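Local structure of PcaV transcriptional regulator (Streptomyces coelicolor, 4G9Y) at residues S67-A70 with E71-R75. The protein binds 3,4-dihydroxybenzoate and probably acts as a ligand-responsive MarR-family transcription factor that binds DNA through winged helix-turn-helix domains. Sequence-based numbering, arbitrary orientation.
Sequences STIA and EVVSR
Ile-69 and Val-73, one helical turn apart, show how an i to i+4 pair can share apolar contact and a backbone hydrogen bond. Their side chains run at a slant to each other, with Ile-69 CG1 meeting Val-73 CG2 at 4.1 Å. Val-73 CG2 stands beside its own backbone N, because CG1 takes the position anti to that N (chi1 162°); this turns CG2 back along the helix, where it also lies 3.3 Å from Ile-69 O. Val-72 has the same rotamer, and its CG2 comes equally close to Thr-68 O.

Five consecutive amides, from Glu-71 to Arg-75, each bond the carbonyl four residues back. Val-73 N gives the shortest bond, 2.8 Å to Ile-69 O, and the N-H points almost straight at the oxygen (169°). Val-72 N binds Thr-68 O in nearly the same way, while Glu-71 N to Ser-67 O and Ser-74 N to Ala-70 O, each 3.0 Å, are more bent. Arg-75 N to Glu-71 O completes the series.

Helices 55-62 and 66-78 form the helix-turn-helix, and the second is the element that in MarR proteins typically enters the major groove as the recognition helix. Its buried side is largely apolar: Ile-69 and Val-72 reach Val-43 of helix 38-49, Ile-69 also packs on Val-58, and Val-73 touches Leu-82 at the base of the wing, with Gln-55 also against Ile-69 and Val-73. Near the start of the helix, Asp-65 OD1 bonds both Thr-68 N and Ser-67 OG.

The charged pair is Glu-71 with Arg-75. An extended glutamate chain carries OE2 to 2.9 Å from Arg-75 NH1, with Glu-71 CD over one face of the guanidinium, offset toward its rim. The oxygen sits well out of the guanidinium plane and no N-H is aimed at it, which leaves the attraction electrostatic.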
# COMPACT_ATOMS: atom_id res chain seq x y z
N SER A 67 -6.93 -17.33 4.33
CA SER A 67 -7.91 -17.07 3.27
C SER A 67 -7.25 -16.56 2.00
O SER A 67 -7.63 -16.94 0.90
CB SER A 67 -8.99 -16.09 3.74
OG SER A 67 -8.56 -14.75 3.58
N THR A 68 -6.26 -15.68 2.13
CA THR A 68 -5.59 -15.15 0.94
C THR A 68 -4.78 -16.24 0.24
O THR A 68 -4.78 -16.31 -0.99
CB THR A 68 -4.66 -13.98 1.28
OG1 THR A 68 -5.37 -13.02 2.05
CG2 THR A 68 -4.16 -13.34 0.01
N ILE A 69 -4.11 -17.10 1.01
CA ILE A 69 -3.35 -18.18 0.40
C ILE A 69 -4.29 -19.16 -0.30
O ILE A 69 -4.01 -19.63 -1.40
CB ILE A 69 -2.39 -18.90 1.39
CG1 ILE A 69 -1.55 -19.95 0.65
CG2 ILE A 69 -3.14 -19.56 2.54
CD1 ILE A 69 -0.44 -19.34 -0.19
N ALA A 70 -5.44 -19.43 0.32
CA ALA A 70 -6.47 -20.28 -0.30
C ALA A 70 -6.90 -19.71 -1.64
O ALA A 70 -7.04 -20.44 -2.63
CB ALA A 70 -7.67 -20.41 0.63
N GLU A 71 -7.11 -18.40 -1.69
CA GLU A 71 -7.50 -17.76 -2.94
C GLU A 71 -6.39 -17.81 -3.99
O GLU A 71 -6.64 -18.12 -5.16
CB GLU A 71 -7.92 -16.31 -2.66
CG GLU A 71 -8.00 -15.43 -3.89
CD GLU A 71 -7.85 -13.96 -3.54
OE1 GLU A 71 -8.30 -13.54 -2.45
OE2 GLU A 71 -7.27 -13.21 -4.36
N VAL A 72 -5.16 -17.52 -3.59
CA VAL A 72 -4.02 -17.58 -4.51
C VAL A 72 -3.84 -18.99 -5.10
O VAL A 72 -3.70 -19.18 -6.31
CB VAL A 72 -2.72 -17.12 -3.82
CG1 VAL A 72 -1.50 -17.48 -4.65
CG2 VAL A 72 -2.76 -15.61 -3.54
N VAL A 73 -3.87 -19.99 -4.22
CA VAL A 73 -3.70 -21.38 -4.64
C VAL A 73 -4.80 -21.82 -5.59
O VAL A 73 -4.53 -22.50 -6.59
CB VAL A 73 -3.62 -22.31 -3.42
CG1 VAL A 73 -3.88 -23.75 -3.81
CG2 VAL A 73 -2.26 -22.15 -2.74
N SER A 74 -6.04 -21.44 -5.31
CA SER A 74 -7.16 -21.77 -6.20
C SER A 74 -6.95 -21.18 -7.60
O SER A 74 -7.19 -21.85 -8.62
CB SER A 74 -8.48 -21.28 -5.61
OG SER A 74 -9.53 -21.39 -6.56
N ARG A 75 -6.50 -19.93 -7.64
CA ARG A 75 -6.28 -19.27 -8.92
C ARG A 75 -5.13 -19.89 -9.71
O ARG A 75 -5.27 -20.15 -10.89
CB ARG A 75 -6.07 -17.76 -8.73
CG ARG A 75 -7.35 -17.07 -8.32
CD ARG A 75 -7.19 -15.57 -8.17
NE ARG A 75 -8.40 -14.99 -7.58
CZ ARG A 75 -8.50 -13.74 -7.15
NH1 ARG A 75 -7.46 -12.91 -7.24
NH2 ARG A 75 -9.64 -13.31 -6.62